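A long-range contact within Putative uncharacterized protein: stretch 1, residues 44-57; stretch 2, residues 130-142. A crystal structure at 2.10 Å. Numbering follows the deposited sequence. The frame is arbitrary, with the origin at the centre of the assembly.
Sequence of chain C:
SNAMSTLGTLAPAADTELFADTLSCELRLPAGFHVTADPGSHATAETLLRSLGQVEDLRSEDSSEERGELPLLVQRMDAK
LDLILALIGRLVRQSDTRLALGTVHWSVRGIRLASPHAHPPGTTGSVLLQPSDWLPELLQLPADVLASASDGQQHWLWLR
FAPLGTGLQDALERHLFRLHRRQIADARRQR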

# COMPACT_ATOMS: atom_id res chain seq x y z
N THR C 44 17.07 7.99 1.11
CA THR C 44 15.71 7.90 0.57
C THR C 44 15.72 8.39 -0.88
O THR C 44 15.14 7.75 -1.76
CB THR C 44 14.72 8.77 1.39
OG1 THR C 44 14.70 8.31 2.74
CG2 THR C 44 13.31 8.67 0.80
N ALA C 45 16.38 9.52 -1.11
CA ALA C 45 16.49 10.07 -2.45
C ALA C 45 17.26 9.08 -3.33
O ALA C 45 16.80 8.72 -4.41
CB ALA C 45 17.22 11.42 -2.40
N GLU C 46 18.42 8.62 -2.85
CA GLU C 46 19.22 7.66 -3.62
C GLU C 46 18.41 6.40 -3.95
O GLU C 46 18.43 5.92 -5.09
CB GLU C 46 20.49 7.26 -2.85
CG GLU C 46 21.27 6.10 -3.50
CD GLU C 46 22.59 5.78 -2.82
OE1 GLU C 46 22.78 6.17 -1.65
OE2 GLU C 46 23.45 5.12 -3.45
N THR C 47 17.71 5.86 -2.97
CA THR C 47 16.92 4.65 -3.17
C THR C 47 15.84 4.89 -4.21
O THR C 47 15.60 4.04 -5.06
CB THR C 47 16.28 4.16 -1.85
OG1 THR C 47 17.32 3.79 -0.94
CG2 THR C 47 15.38 2.95 -2.10
N LEU C 48 15.19 6.04 -4.14
CA LEU C 48 14.16 6.37 -5.10
C LEU C 48 14.72 6.36 -6.54
O LEU C 48 14.14 5.75 -7.43
CB LEU C 48 13.59 7.77 -4.80
CG LEU C 48 12.79 8.42 -5.94
CD1 LEU C 48 11.66 7.50 -6.37
CD2 LEU C 48 12.26 9.79 -5.51
N LEU C 49 15.83 7.06 -6.74
CA LEU C 49 16.46 7.16 -8.05
C LEU C 49 16.95 5.82 -8.60
O LEU C 49 16.67 5.47 -9.75
CB LEU C 49 17.62 8.18 -7.99
CG LEU C 49 17.35 9.63 -8.41
CD1 LEU C 49 16.00 10.08 -7.94
CD2 LEU C 49 18.44 10.53 -7.87
N ARG C 50 17.68 5.07 -7.78
CA ARG C 50 18.20 3.79 -8.23
C ARG C 50 17.09 2.78 -8.51
O ARG C 50 17.08 2.15 -9.56
CB ARG C 50 19.16 3.21 -7.18
CG ARG C 50 20.47 3.98 -7.05
CD ARG C 50 21.46 3.22 -6.17
NE ARG C 50 22.68 3.98 -5.94
CZ ARG C 50 23.55 4.33 -6.88
NH1 ARG C 50 24.62 5.04 -6.55
NH2 ARG C 50 23.37 3.97 -8.14
N SER C 51 16.15 2.65 -7.58
CA SER C 51 15.05 1.71 -7.75
C SER C 51 14.28 2.06 -9.01
O SER C 51 13.90 1.19 -9.79
CB SER C 51 14.13 1.75 -6.54
OG SER C 51 14.85 1.46 -5.35
N LEU C 52 14.07 3.35 -9.20
CA LEU C 52 13.35 3.87 -10.35
C LEU C 52 14.06 3.44 -11.64
O LEU C 52 13.42 3.06 -12.62
CB LEU C 52 13.28 5.40 -10.25
CG LEU C 52 12.17 6.18 -10.94
CD1 LEU C 52 10.80 5.63 -10.53
CD2 LEU C 52 12.29 7.66 -10.57
N GLY C 53 15.39 3.49 -11.63
CA GLY C 53 16.14 3.11 -12.81
C GLY C 53 16.03 1.63 -13.12
O GLY C 53 15.87 1.23 -14.28
N GLN C 54 16.10 0.80 -12.08
CA GLN C 54 16.03 -0.64 -12.26
C GLN C 54 14.70 -1.10 -12.84
O GLN C 54 14.64 -2.12 -13.51
CB GLN C 54 16.28 -1.33 -10.94
CG GLN C 54 17.69 -1.16 -10.45
CD GLN C 54 17.93 -1.92 -9.18
OE1 GLN C 54 18.09 -1.34 -8.10
NE2 GLN C 54 17.94 -3.25 -9.28
N VAL C 55 13.65 -0.34 -12.57
CA VAL C 55 12.33 -0.71 -13.06
C VAL C 55 11.98 -0.13 -14.44
O VAL C 55 11.27 -0.75 -15.22
CB VAL C 55 11.23 -0.29 -12.05
CG1 VAL C 55 9.84 -0.60 -12.60
CG2 VAL C 55 11.44 -1.02 -10.73
N GLU C 56 12.51 1.05 -14.74
CA GLU C 56 12.22 1.71 -16.00
C GLU C 56 13.05 1.35 -17.24
O GLU C 56 13.80 0.37 -17.25
CB GLU C 56 12.28 3.23 -15.80
CG GLU C 56 11.09 3.81 -15.04
CD GLU C 56 11.22 5.31 -14.84
OE1 GLU C 56 10.26 5.95 -14.37
OE2 GLU C 56 12.31 5.85 -15.15
N ASP C 57 12.86 2.18 -18.27
CA ASP C 57 13.51 2.10 -19.59
C ASP C 57 13.13 0.83 -20.37
O ASP C 57 13.97 -0.03 -20.68
CB ASP C 57 15.06 2.27 -19.47
CG ASP C 57 15.56 3.64 -20.04
OD1 ASP C 57 15.72 4.62 -19.25
OD2 ASP C 57 15.78 3.74 -21.29
N GLN C 130 9.25 15.56 -9.30
CA GLN C 130 8.65 14.24 -9.53
C GLN C 130 9.46 13.70 -10.71
O GLN C 130 9.17 14.00 -11.86
CB GLN C 130 7.17 14.32 -9.93
CG GLN C 130 6.53 12.94 -10.03
CD GLN C 130 5.10 12.97 -10.55
OE1 GLN C 130 4.32 13.84 -10.19
NE2 GLN C 130 4.76 12.02 -11.41
N PRO C 131 10.49 12.90 -10.41
CA PRO C 131 11.39 12.30 -11.39
C PRO C 131 10.78 11.39 -12.44
O PRO C 131 11.11 11.49 -13.63
CB PRO C 131 12.41 11.58 -10.51
CG PRO C 131 11.58 11.13 -9.37
CD PRO C 131 10.75 12.36 -9.07
N SER C 132 9.91 10.49 -12.00
CA SER C 132 9.29 9.52 -12.89
C SER C 132 8.20 10.06 -13.80
O SER C 132 8.49 10.68 -14.83
CB SER C 132 8.72 8.37 -12.07
OG SER C 132 8.08 7.45 -12.92
N ASP C 133 6.96 9.81 -13.42
CA ASP C 133 5.78 10.22 -14.18
C ASP C 133 4.72 9.16 -13.91
O ASP C 133 3.58 9.48 -13.60
CB ASP C 133 6.08 10.27 -15.68
CG ASP C 133 4.95 10.88 -16.47
OD1 ASP C 133 3.79 10.46 -16.28
OD2 ASP C 133 5.21 11.78 -17.30
N TRP C 134 5.10 7.88 -14.03
CA TRP C 134 4.15 6.80 -13.75
C TRP C 134 4.11 6.54 -12.24
O TRP C 134 3.19 5.90 -11.74
CB TRP C 134 4.55 5.52 -14.49
CG TRP C 134 5.89 4.99 -14.09
CD1 TRP C 134 7.11 5.37 -14.60
CD2 TRP C 134 6.16 4.03 -13.06
NE1 TRP C 134 8.12 4.71 -13.93
CE2 TRP C 134 7.57 3.89 -12.98
CE3 TRP C 134 5.36 3.29 -12.19
CZ2 TRP C 134 8.19 3.03 -12.07
CZ3 TRP C 134 5.97 2.43 -11.28
CH2 TRP C 134 7.38 2.31 -11.23
N LEU C 135 5.11 7.04 -11.52
CA LEU C 135 5.19 6.87 -10.06
C LEU C 135 5.07 8.25 -9.41
O LEU C 135 5.93 9.11 -9.58
CB LEU C 135 6.52 6.24 -9.67
CG LEU C 135 6.76 5.87 -8.21
CD1 LEU C 135 6.01 4.60 -7.86
CD2 LEU C 135 8.25 5.69 -7.97
N PRO C 136 4.00 8.47 -8.64
CA PRO C 136 3.76 9.76 -7.97
C PRO C 136 4.63 10.00 -6.73
O PRO C 136 4.12 10.39 -5.68
CB PRO C 136 2.28 9.68 -7.64
CG PRO C 136 2.14 8.23 -7.22
CD PRO C 136 2.94 7.50 -8.30
N GLU C 137 5.93 9.74 -6.83
CA GLU C 137 6.80 9.97 -5.69
C GLU C 137 7.70 11.16 -5.98
O GLU C 137 8.13 11.38 -7.11
CB GLU C 137 7.64 8.73 -5.38
CG GLU C 137 8.53 8.91 -4.16
CD GLU C 137 7.76 8.95 -2.85
OE1 GLU C 137 6.77 9.70 -2.75
OE2 GLU C 137 8.14 8.21 -1.91
N LEU C 138 8.00 11.93 -4.94
CA LEU C 138 8.83 13.11 -5.13
C LEU C 138 10.24 12.98 -4.61
O LEU C 138 10.51 12.34 -3.60
CB LEU C 138 8.15 14.33 -4.50
CG LEU C 138 6.73 14.62 -5.01
CD1 LEU C 138 6.20 15.92 -4.40
CD2 LEU C 138 6.76 14.73 -6.52
N LEU C 139 11.16 13.58 -5.36
CA LEU C 139 12.55 13.61 -4.98
C LEU C 139 12.68 14.99 -4.30
O LEU C 139 12.33 16.01 -4.90
CB LEU C 139 13.44 13.56 -6.22
CG LEU C 139 14.96 13.62 -6.00
CD1 LEU C 139 15.46 12.32 -5.36
CD2 LEU C 139 15.66 13.87 -7.34
N GLN C 140 13.12 15.01 -3.04
CA GLN C 140 13.28 16.29 -2.36
C GLN C 140 14.76 16.48 -2.13
O GLN C 140 15.42 15.58 -1.62
CB GLN C 140 12.54 16.33 -1.03
CG GLN C 140 11.03 16.19 -1.16
CD GLN C 140 10.29 16.83 0.00
OE1 GLN C 140 9.06 16.76 0.08
NE2 GLN C 140 11.03 17.46 0.90
N LEU C 141 15.27 17.64 -2.50
CA LEU C 141 16.68 17.94 -2.34
C LEU C 141 16.94 19.30 -1.67
O LEU C 141 16.62 20.35 -2.24
CB LEU C 141 17.37 17.92 -3.71
CG LEU C 141 17.30 16.61 -4.51
CD1 LEU C 141 18.08 16.77 -5.82
CD2 LEU C 141 17.86 15.47 -3.69
N PRO C 142 17.48 19.30 -0.45
CA PRO C 142 17.78 20.55 0.26
C PRO C 142 18.65 21.41 -0.66
O PRO C 142 19.55 20.89 -1.32
CB PRO C 142 18.53 20.07 1.49
CG PRO C 142 17.84 18.78 1.80
CD PRO C 142 17.68 18.13 0.43

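Residues 44-55 form the end of a helix that begins earlier in the chain; stretch 2 runs as loop or turn from Gln130 to Leu138 and becomes a strand at Leu139. The helix and strand axes approach to 8.5 Å, with their N-to-C directions at 140°, closer to antiparallel than parallel. The backbones come near at Ala45 and Leu139, whose CA atoms lie 5.9 Å apart; farther along the helix, Leu52 CA is 7.4 Å from Ser132 CA. No backbone hydrogen bond links the stretches, so side chains carry the contact.

Ala45, Leu48, Leu49, Leu52 and Val55 bring one apolar side of the helix against stretch 2. The small side chain of Ala45 suits the close backbone approach: its CB touches Leu139 CD1 at 3.6 Å. Leu49 CB points sideways, yet the side chain reaches the same methyl, CD1 to Leu139 CD1 at 3.5 Å. Leu48, with the largest area covered on the helix, places CD2 4.1 Å from Pro131 CG and 4.0 Å from Leu139 CB, while its CD1 lies 4.2 Å from Leu135 CD2. One turn on, Leu52 divides its methyls similarly: CD2 packs on Pro131 CG at 3.7 Å, CD1 on Leu135 CD2 at 3.6 Å. These contacts shield hydrocarbon from solvent.

Trp134 closes the far end. Its CZ2 lies 4.0 Å from both Leu52 CD1 and Val55 CG1, while its indole nitrogen meets the polar group that follows the helix. Glu56, the first residue to leave helical geometry, extends its carboxylate to the ring edge, where Trp134 NE1 donates to Glu56 OE1 at 2.5 Å, a very short hydrogen bond with an N-H...O angle of 142°. Ser132 OG also donates to Glu56 OE1, at 3.0 Å, although the hydroxyl's position is less certain. One carboxylate oxygen thus accepts both hydrogen bonds between the stretches.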